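Local coordinates for putative exported protein (Bacteroides fragilis NCTC 9343, PDB 3IEE) that is of unknown function but, as a putative exported, probably lipid-anchored protein, folds mainly into packed alpha helices, at residues A18-A23 with E159-V164; A24-Y29 with N83-E88; L50-Q55 with A109-Y114. All coordinates share one frame; numbering follows the deposited sequence.

Contact 1 of 3, residues A18-A23 with E159-V164; sequences ADIENA and ELVLLV. With EDO (1,2-ethanediol), chain B.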
loop_
_atom_site.group_PDB
_atom_site.type_symbol
_atom_site.label_atom_id
_atom_site.label_comp_id
_atom_site.label_asym_id
_atom_site.label_seq_id
_atom_site.Cartn_x
_atom_site.Cartn_y
_atom_site.Cartn_z
ATOM N N ALA A 18 4.200 -28.810 -11.346
ATOM C CA ALA A 18 4.774 -27.613 -11.979
ATOM C C ALA A 18 3.899 -26.362 -11.770
ATOM O O ALA A 18 4.397 -25.270 -11.487
ATOM C CB ALA A 18 4.968 -27.813 -13.465
ATOM N N ASP A 19 2.598 -26.535 -11.957
ATOM C CA ASP A 19 1.641 -25.456 -11.731
ATOM C C ASP A 19 1.747 -24.917 -10.284
ATOM O O ASP A 19 1.702 -23.699 -10.040
ATOM C CB ASP A 19 0.213 -25.990 -11.952
ATOM C CG ASP A 19 -0.092 -26.287 -13.425
ATOM O OD1 ASP A 19 0.264 -25.429 -14.257
ATOM O OD2 ASP A 19 -0.697 -27.357 -13.713
ATOM N N ILE A 20 1.755 -25.861 -9.351
ATOM C CA ILE A 20 1.794 -25.572 -7.928
ATOM C C ILE A 20 3.068 -24.773 -7.572
ATOM O O ILE A 20 2.998 -23.784 -6.845
ATOM C CB ILE A 20 1.641 -26.861 -7.083
ATOM C CG1 ILE A 20 0.227 -27.455 -7.224
ATOM C CG2 ILE A 20 1.911 -26.578 -5.592
ATOM C CD1 ILE A 20 0.149 -28.948 -6.794
ATOM N N GLU A 21 4.221 -25.214 -8.088
ATOM C CA GLU A 21 5.490 -24.531 -7.811
ATOM C C GLU A 21 5.438 -23.127 -8.341
ATOM O O GLU A 21 5.735 -22.172 -7.608
ATOM C CB GLU A 21 6.722 -25.269 -8.379
ATOM C CG GLU A 21 8.023 -24.837 -7.642
ATOM C CD GLU A 21 9.251 -25.724 -7.901
ATOM O OE1 GLU A 21 9.275 -26.507 -8.882
ATOM O OE2 GLU A 21 10.210 -25.598 -7.118
ATOM N N ASN A 22 5.002 -22.995 -9.598
ATOM C CA ASN A 22 4.904 -21.734 -10.237
ATOM C C ASN A 22 4.030 -20.805 -9.377
ATOM O O ASN A 22 4.387 -19.682 -9.110
ATOM C CB ASN A 22 4.266 -21.898 -11.619
ATOM C CG ASN A 22 4.515 -20.738 -12.481
ATOM O OD1 ASN A 22 5.668 -20.522 -12.880
ATOM N ND2 ASN A 22 3.485 -19.911 -12.729
ATOM N N ALA A 23 2.850 -21.295 -8.992
ATOM C CA ALA A 23 1.897 -20.513 -8.224
ATOM C C ALA A 23 2.481 -20.070 -6.892
ATOM O O ALA A 23 2.312 -18.950 -6.469
ATOM C CB ALA A 23 0.617 -21.333 -7.989
ATOM N N GLU A 159 -3.523 -18.175 -6.604
ATOM C CA GLU A 159 -4.495 -18.645 -5.578
ATOM C C GLU A 159 -5.399 -19.760 -6.045
ATOM O O GLU A 159 -5.677 -20.713 -5.314
ATOM C CB GLU A 159 -5.318 -17.474 -4.992
ATOM C CG GLU A 159 -4.527 -16.457 -4.252
ATOM C CD GLU A 159 -5.299 -15.175 -3.934
ATOM O OE1 GLU A 159 -6.470 -15.105 -4.313
ATOM O OE2 GLU A 159 -4.692 -14.227 -3.346
ATOM N N LEU A 160 -5.913 -19.639 -7.250
ATOM C CA LEU A 160 -6.803 -20.637 -7.807
ATOM C C LEU A 160 -6.086 -21.981 -7.878
ATOM O O LEU A 160 -6.685 -23.028 -7.595
ATOM C CB LEU A 160 -7.259 -20.215 -9.197
ATOM C CG LEU A 160 -8.262 -19.080 -9.258
ATOM C CD1 LEU A 160 -8.328 -18.528 -10.647
ATOM C CD2 LEU A 160 -9.606 -19.601 -8.832
ATOM N N VAL A 161 -4.810 -21.967 -8.235
ATOM C CA VAL A 161 -4.016 -23.219 -8.231
ATOM C C VAL A 161 -3.833 -23.822 -6.818
ATOM O O VAL A 161 -4.047 -25.041 -6.590
ATOM C CB VAL A 161 -2.621 -23.008 -8.957
ATOM C CG1 VAL A 161 -1.656 -24.212 -8.761
ATOM C CG2 VAL A 161 -2.808 -22.728 -10.432
ATOM N N LEU A 162 -3.393 -22.991 -5.884
ATOM C CA LEU A 162 -3.086 -23.453 -4.564
ATOM C C LEU A 162 -4.324 -23.856 -3.760
ATOM O O LEU A 162 -4.209 -24.650 -2.821
ATOM C CB LEU A 162 -2.253 -22.413 -3.835
ATOM C CG LEU A 162 -0.843 -22.110 -4.453
ATOM C CD1 LEU A 162 -0.107 -21.031 -3.684
ATOM C CD2 LEU A 162 -0.026 -23.383 -4.515
ATOM N N LEU A 163 -5.500 -23.351 -4.136
ATOM C CA LEU A 163 -6.727 -23.597 -3.376
ATOM C C LEU A 163 -7.671 -24.547 -4.079
ATOM O O LEU A 163 -8.847 -24.681 -3.698
ATOM C CB LEU A 163 -7.442 -22.257 -3.117
ATOM C CG LEU A 163 -6.705 -21.307 -2.212
ATOM C CD1 LEU A 163 -7.388 -19.865 -2.265
ATOM C CD2 LEU A 163 -6.616 -21.865 -0.774
ATOM N N VAL A 164 -7.152 -25.219 -5.104
ATOM C CA VAL A 164 -7.966 -25.964 -6.045
ATOM C C VAL A 164 -8.890 -26.960 -5.313
ATOM O O VAL A 164 -10.072 -27.094 -5.646
ATOM C CB VAL A 164 -7.097 -26.683 -7.115
ATOM C CG1 VAL A 164 -6.139 -27.668 -6.471
ATOM C CG2 VAL A 164 -7.994 -27.372 -8.110
HETATM C C1 EDO B . -2.844 -11.572 -1.924
HETATM O O1 EDO B . -2.785 -12.129 -0.618
HETATM C C2 EDO B . -1.915 -12.313 -2.888
HETATM O O2 EDO B . -2.160 -13.723 -3.029
#
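Val-161 lays its CG1 methyl over the small side chain of Ala-23, the two carbons CG1 and CB lying 3.7 Å apart, where the first helix of an all-helical bundle meets the last turn of helix 123-162. CG1 stands anti to the backbone N of Val-161 (chi1 170°), and from there it also reaches the backbone of the facing helix, 3.6 Å from Asp-19 O. An alanine suits this place because a single methyl lets the backbones come close: the CA atoms of Ile-20 and Val-161 are 6.3 Å apart. Leu-162 follows on the same methyl, its CG at 3.9 Å from Ala-23 CB, while its CD2 branch meets the CG2 methyl of Ile-20. Ile-20 and Leu-162 are largely exposed, so the apolar seam runs out to the surface, where Val-15 touches both Ile-20 and Val-161. No hydrogen bond joins the two segments. The polar groups turn to other partners: Asp-19 OD2 bonds Ser-16 OG, and Glu-159 forms a salt bridge to Arg-176 on helix 169-189. A 1,2-ethanediol, probably from the crystallisation liquor, bonds to Arg-176 as well, and its O2 donates to Glu-159 OE2 at 2.6 Å.

Contact 2 of 3, residues A24-Y29 with N83-E88; sequences AEVIKY and NCFNEE. With EDO (1,2-ethanediol), chain G.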
loop_
_atom_site.group_PDB
_atom_site.type_symbol
_atom_site.label_atom_id
_atom_site.label_comp_id
_atom_site.label_asym_id
_atom_site.label_seq_id
_atom_site.Cartn_x
_atom_site.Cartn_y
_atom_site.Cartn_z
ATOM N N ALA A 24 3.171 -20.978 -6.213
ATOM C CA ALA A 24 3.892 -20.644 -4.978
ATOM C C ALA A 24 4.924 -19.561 -5.167
ATOM O O ALA A 24 5.064 -18.690 -4.302
ATOM C CB ALA A 24 4.576 -21.895 -4.407
ATOM N N GLU A 25 5.660 -19.597 -6.280
ATOM C CA GLU A 25 6.676 -18.584 -6.538
ATOM C C GLU A 25 6.049 -17.211 -6.720
ATOM O O GLU A 25 6.574 -16.209 -6.260
ATOM C CB GLU A 25 7.502 -18.935 -7.758
ATOM C CG GLU A 25 8.526 -20.015 -7.548
ATOM C CD GLU A 25 9.451 -19.726 -6.381
ATOM O OE1 GLU A 25 9.963 -18.594 -6.269
ATOM O OE2 GLU A 25 9.613 -20.634 -5.545
ATOM N N VAL A 26 4.894 -17.176 -7.387
ATOM C CA VAL A 26 4.154 -15.929 -7.613
ATOM C C VAL A 26 3.742 -15.329 -6.279
ATOM O O VAL A 26 3.987 -14.156 -6.005
ATOM C CB VAL A 26 2.961 -16.125 -8.481
ATOM C CG1 VAL A 26 2.011 -14.868 -8.414
ATOM C CG2 VAL A 26 3.419 -16.427 -9.953
ATOM N N ILE A 27 3.181 -16.167 -5.423
ATOM C CA ILE A 27 2.740 -15.692 -4.089
ATOM C C ILE A 27 3.915 -15.287 -3.191
ATOM O O ILE A 27 3.837 -14.263 -2.492
ATOM C CB ILE A 27 1.770 -16.694 -3.414
ATOM C CG1 ILE A 27 0.511 -16.916 -4.275
ATOM C CG2 ILE A 27 1.347 -16.189 -2.028
ATOM C CD1 ILE A 27 -0.285 -15.706 -4.466
ATOM N N LYS A 28 5.008 -16.050 -3.260
ATOM C CA LYS A 28 6.265 -15.718 -2.585
ATOM C C LYS A 28 6.700 -14.300 -2.942
ATOM O O LYS A 28 6.946 -13.471 -2.068
ATOM C CB LYS A 28 7.354 -16.697 -2.968
ATOM C CG LYS A 28 7.312 -18.024 -2.207
ATOM C CD LYS A 28 8.235 -19.040 -2.881
ATOM C CE LYS A 28 8.695 -20.180 -1.965
ATOM N NZ LYS A 28 9.613 -21.067 -2.703
ATOM N N TYR A 29 6.739 -14.013 -4.242
ATOM C CA TYR A 29 7.171 -12.672 -4.706
ATOM C C TYR A 29 6.247 -11.567 -4.226
ATOM O O TYR A 29 6.716 -10.474 -3.843
ATOM C CB TYR A 29 7.343 -12.645 -6.211
ATOM C CG TYR A 29 7.913 -11.353 -6.748
ATOM C CD1 TYR A 29 7.072 -10.276 -7.050
ATOM C CD2 TYR A 29 9.280 -11.183 -6.939
ATOM C CE1 TYR A 29 7.595 -9.080 -7.571
ATOM C CE2 TYR A 29 9.814 -9.999 -7.452
ATOM C CZ TYR A 29 8.951 -8.928 -7.744
ATOM O OH TYR A 29 9.432 -7.741 -8.241
ATOM N N ASN A 83 10.807 -16.388 -13.518
ATOM C CA ASN A 83 10.148 -16.730 -14.766
ATOM C C ASN A 83 8.703 -17.234 -14.604
ATOM O O ASN A 83 8.018 -17.606 -15.581
ATOM C CB ASN A 83 11.014 -17.696 -15.611
ATOM C CG ASN A 83 11.154 -19.095 -14.998
ATOM O OD1 ASN A 83 10.549 -19.384 -13.926
ATOM N ND2 ASN A 83 11.869 -19.977 -15.697
ATOM N N CYS A 84 8.251 -17.251 -13.358
ATOM C CA CYS A 84 6.845 -17.426 -13.025
ATOM C C CYS A 84 6.015 -16.240 -13.518
ATOM O O CYS A 84 4.788 -16.357 -13.630
ATOM C CB CYS A 84 6.661 -17.646 -11.512
ATOM S SG CYS A 84 7.226 -16.342 -10.498
ATOM N N PHE A 85 6.691 -15.145 -13.872
ATOM C CA PHE A 85 6.054 -13.984 -14.506
ATOM C C PHE A 85 6.536 -13.930 -15.958
ATOM O O PHE A 85 7.700 -14.342 -16.240
ATOM C CB PHE A 85 6.460 -12.703 -13.805
ATOM C CG PHE A 85 6.038 -12.649 -12.353
ATOM C CD1 PHE A 85 4.717 -12.452 -11.990
ATOM C CD2 PHE A 85 6.976 -12.804 -11.351
ATOM C CE1 PHE A 85 4.363 -12.400 -10.669
ATOM C CE2 PHE A 85 6.606 -12.749 -10.028
ATOM C CZ PHE A 85 5.328 -12.570 -9.685
ATOM N N ASN A 86 5.681 -13.414 -16.844
ATOM C CA ASN A 86 6.082 -13.276 -18.243
ATOM C C ASN A 86 7.095 -12.138 -18.399
ATOM O O ASN A 86 7.262 -11.340 -17.492
ATOM C CB ASN A 86 4.863 -13.158 -19.166
ATOM C CG ASN A 86 4.016 -11.958 -18.865
ATOM O OD1 ASN A 86 4.532 -10.860 -18.616
ATOM N ND2 ASN A 86 2.708 -12.153 -18.864
ATOM N N GLU A 87 7.783 -12.085 -19.530
ATOM C CA GLU A 87 8.950 -11.221 -19.648
ATOM C C GLU A 87 8.530 -9.763 -19.472
ATOM O O GLU A 87 9.249 -8.993 -18.849
ATOM C CB GLU A 87 9.678 -11.434 -20.983
ATOM C CG GLU A 87 10.396 -12.791 -21.047
ATOM C CD GLU A 87 11.451 -12.952 -19.980
ATOM O OE1 GLU A 87 12.528 -12.314 -20.096
ATOM O OE2 GLU A 87 11.205 -13.718 -19.024
ATOM N N GLU A 88 7.366 -9.419 -19.997
ATOM C CA GLU A 88 6.888 -8.045 -19.901
ATOM C C GLU A 88 6.654 -7.626 -18.441
ATOM O O GLU A 88 6.961 -6.504 -18.017
ATOM C CB GLU A 88 5.584 -7.906 -20.663
ATOM C CG GLU A 88 5.005 -6.510 -20.576
ATOM C CD GLU A 88 3.861 -6.343 -21.531
ATOM O OE1 GLU A 88 4.135 -6.363 -22.756
ATOM O OE2 GLU A 88 2.708 -6.217 -21.058
HETATM C C1 EDO G . 13.491 -10.383 -16.450
HETATM O O1 EDO G . 14.776 -10.345 -15.850
HETATM C C2 EDO G . 13.525 -10.551 -17.952
HETATM O O2 EDO G . 12.393 -9.866 -18.530
#
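The backbone of helix 24-29 passes an irregular turn, 83-86, that leads into helix 87-119, and the two come nearest at Val-26 and Cys-84, whose CA atoms are 6.2 Å apart. This is a helix-to-loop contact in the helical bundle: the residues ahead of a helix start plug into a neighbouring helix, and Asn-86 then serves as N-cap. Cys-84 SG lies between the backbone N and carbonyl carbon (chi1 60°), from where the compact thiol reaches Glu-25 CB, 3.8 Å away, and Val-26 CG2. Beyond CB the Glu-25 chain bends at chi2 (-54°), away from the apolar patch, and in one of two Lys-28 conformers NZ forms a salt bridge to Glu-25 OE2. The same Val-26 CG2 methyl lies over one face of the Phe-85 ring. Phe-85 in turn directs an edge toward the face of Tyr-29 in an offset edge-to-face pair, centroids 5.3 Å apart and planes at 69°. Two aromatics suit this buried site, which Leu-151 of helix 123-162 also lines, touching both side chains; the tyrosine hydroxyl is satisfied by Val-78 O. Within the pair, the closest approach is Phe-85 CE2 to Tyr-29 CG, at 3.8 Å.

Contact 3 of 3, residues L50-Q55 with A109-Y114; sequences LDYMEQ and ANFDTY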
loop_
_atom_site.group_PDB
_atom_site.type_symbol
_atom_site.label_atom_id
_atom_site.label_comp_id
_atom_site.label_asym_id
_atom_site.label_seq_id
_atom_site.Cartn_x
_atom_site.Cartn_y
_atom_site.Cartn_z
ATOM N N LEU A 50 8.172 15.437 5.522
ATOM C CA LEU A 50 7.649 16.626 4.850
ATOM C C LEU A 50 7.134 17.674 5.853
ATOM O O LEU A 50 7.325 18.885 5.678
ATOM C CB LEU A 50 6.540 16.244 3.875
ATOM C CG LEU A 50 6.959 15.431 2.629
ATOM C CD1 LEU A 50 5.646 14.908 1.971
ATOM C CD2 LEU A 50 7.796 16.272 1.627
ATOM N N ASP A 51 6.485 17.203 6.905
ATOM C CA ASP A 51 5.980 18.097 7.954
ATOM C C ASP A 51 7.143 18.844 8.634
ATOM O O ASP A 51 7.044 20.053 8.879
ATOM C CB ASP A 51 5.215 17.310 9.000
ATOM C CG ASP A 51 3.794 16.937 8.571
ATOM O OD1 ASP A 51 3.261 17.555 7.656
ATOM O OD2 ASP A 51 3.208 16.060 9.232
ATOM N N TYR A 52 8.193 18.116 8.979
ATOM C CA TYR A 52 9.424 18.703 9.546
ATOM C C TYR A 52 10.067 19.687 8.587
ATOM O O TYR A 52 10.447 20.791 8.976
ATOM C CB TYR A 52 10.441 17.626 9.936
ATOM C CG TYR A 52 11.735 18.206 10.552
ATOM C CD1 TYR A 52 11.742 18.773 11.827
ATOM C CD2 TYR A 52 12.900 18.295 9.808
ATOM C CE1 TYR A 52 12.887 19.330 12.354
ATOM C CE2 TYR A 52 14.047 18.823 10.322
ATOM C CZ TYR A 52 14.049 19.378 11.582
ATOM O OH TYR A 52 15.212 19.889 12.117
HETATM N N MSE A 53 10.208 19.313 7.322
HETATM C CA MSE A 53 10.690 20.273 6.328
HETATM C C MSE A 53 9.897 21.575 6.355
HETATM O O MSE A 53 10.494 22.653 6.434
HETATM C CB MSE A 53 10.718 19.656 4.906
HETATM C CG MSE A 53 11.772 18.605 4.743
HETATM SE SE MSE A 53 11.669 17.637 3.094
HETATM C CE MSE A 53 12.372 18.992 1.897
ATOM N N GLU A 54 8.562 21.481 6.317
ATOM C CA GLU A 54 7.701 22.672 6.341
ATOM C C GLU A 54 7.938 23.491 7.616
ATOM O O GLU A 54 8.106 24.712 7.574
ATOM C CB GLU A 54 6.212 22.311 6.327
ATOM C CG GLU A 54 5.687 21.678 5.058
ATOM C CD GLU A 54 4.244 21.073 5.216
ATOM O OE1 GLU A 54 3.813 20.722 6.353
ATOM O OE2 GLU A 54 3.544 20.959 4.177
ATOM N N GLN A 55 7.920 22.803 8.747
ATOM C CA GLN A 55 8.049 23.489 10.036
ATOM C C GLN A 55 9.410 24.145 10.206
ATOM O O GLN A 55 9.480 25.274 10.696
ATOM C CB GLN A 55 7.788 22.512 11.185
ATOM C CG GLN A 55 7.714 23.186 12.532
ATOM C CD GLN A 55 6.808 24.410 12.526
ATOM O OE1 GLN A 55 7.247 25.532 12.894
ATOM N NE2 GLN A 55 5.534 24.217 12.110
ATOM N N ALA A 109 18.296 12.292 -0.024
ATOM C CA ALA A 109 19.372 13.257 -0.382
ATOM C C ALA A 109 18.894 14.724 -0.316
ATOM O O ALA A 109 19.590 15.612 0.249
ATOM C CB ALA A 109 19.934 12.947 -1.769
ATOM N N ASN A 110 17.727 14.977 -0.899
ATOM C CA ASN A 110 17.143 16.313 -0.953
ATOM C C ASN A 110 16.834 16.885 0.419
ATOM O O ASN A 110 16.866 18.103 0.591
ATOM C CB ASN A 110 15.841 16.330 -1.768
ATOM C CG ASN A 110 16.071 16.212 -3.248
ATOM O OD1 ASN A 110 17.195 16.322 -3.738
ATOM N ND2 ASN A 110 14.998 15.998 -3.977
ATOM N N PHE A 111 16.476 16.025 1.364
ATOM C CA PHE A 111 16.215 16.462 2.747
ATOM C C PHE A 111 17.455 17.105 3.355
ATOM O O PHE A 111 17.375 18.177 3.942
ATOM C CB PHE A 111 15.735 15.256 3.590
ATOM C CG PHE A 111 15.510 15.575 5.039
ATOM C CD1 PHE A 111 14.486 16.397 5.418
ATOM C CD2 PHE A 111 16.319 15.029 6.020
ATOM C CE1 PHE A 111 14.270 16.704 6.744
ATOM C CE2 PHE A 111 16.096 15.311 7.369
ATOM C CZ PHE A 111 15.057 16.146 7.721
ATOM N N ASP A 112 18.612 16.459 3.193
ATOM C CA ASP A 112 19.862 17.010 3.690
ATOM C C ASP A 112 20.193 18.356 3.021
ATOM O O ASP A 112 20.523 19.337 3.672
ATOM C CB ASP A 112 21.004 16.014 3.436
ATOM C CG ASP A 112 20.854 14.699 4.227
ATOM O OD1 ASP A 112 20.054 14.613 5.174
ATOM O OD2 ASP A 112 21.561 13.730 3.881
ATOM N N THR A 113 20.080 18.403 1.706
ATOM C CA THR A 113 20.356 19.632 0.964
ATOM C C THR A 113 19.424 20.776 1.370
ATOM O O THR A 113 19.836 21.944 1.452
ATOM C CB THR A 113 20.255 19.377 -0.551
ATOM O OG1 THR A 113 21.005 18.195 -0.855
ATOM C CG2 THR A 113 20.835 20.601 -1.348
ATOM N N TYR A 114 18.170 20.434 1.623
ATOM C CA TYR A 114 17.156 21.411 2.054
ATOM C C TYR A 114 17.567 22.094 3.368
ATOM O O TYR A 114 17.465 23.315 3.518
ATOM C CB TYR A 114 15.822 20.687 2.254
ATOM C CG TYR A 114 14.736 21.515 2.844
ATOM C CD1 TYR A 114 13.988 22.355 2.058
ATOM C CD2 TYR A 114 14.446 21.456 4.210
ATOM C CE1 TYR A 114 12.947 23.111 2.592
ATOM C CE2 TYR A 114 13.418 22.203 4.767
ATOM C CZ TYR A 114 12.679 23.062 3.947
ATOM O OH TYR A 114 11.658 23.836 4.449
#
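Met-53, a selenomethionine here, fills the tight, buried centre of this contact, reaching between Phe-111 and Tyr-114, whereas Tyr-52 adds a smaller, partly exposed flank. The Met-53 chain bends at chi3 (75°), setting CE over one face of the Tyr-114 ring, 3.9 Å from the centroid in a CH-pi contact. Met-53 CG meets the edge of the Phe-111 ring, 3.6 Å from Phe-111 CD1, with SE also at that edge in a Met-aromatic contact. A long, flexible and polarisable side chain suits such a place, since it can fit itself to two rings at once. Helices 43-56 and 87-119 are not consecutive in the chain but pack side by side in the bundle; segments 50-55 and 109-114 run nearly parallel, 14° apart, and bulky residues bridge the 11.3 Å between their axes. Tyr-114 reaches across to the facing backbone: its OH donates to Met-53 O at 2.6 Å, from above the carbonyl plane (54° out of it), giving the buried hydroxyl an acceptor inside a helix. On the more exposed flank, Tyr-52 crosses Phe-111 at about a right angle, its CD2 lying 3.7 Å from Phe-111 CZ, and Ala-64 and Val-66 touch its side chain. On the side of the helix turned from segment 109-114, Asp-51 forms a salt bridge with Lys-192, and Glu-54 OE2 bonds Tyr-134 OH.

How the contacts relate
Contacts 1 and 2 are neighbours, centred 12 Å apart on consecutive six-residue stretches of helix 17-40, and they touch where Asn-22 OD1 packs 3.3 Å from Cys-84 CA. Contact 3 lies on the opposite side of the chain's centre from contact 1, and about 38 Å from contact 2 between centres. Contacts 2 and 3 are nevertheless tied by helix 87-119, contact 2 through the turn just ahead of it, contact 3 near the helix's far end. Contact 1 is a surface seam of aliphatic side chains; contact 2 is buried and adds an aromatic pair; contact 3, partly buried, joins two helices through rings, a (seleno)methionine and a hydrogen bond between the segments, which the other two lack.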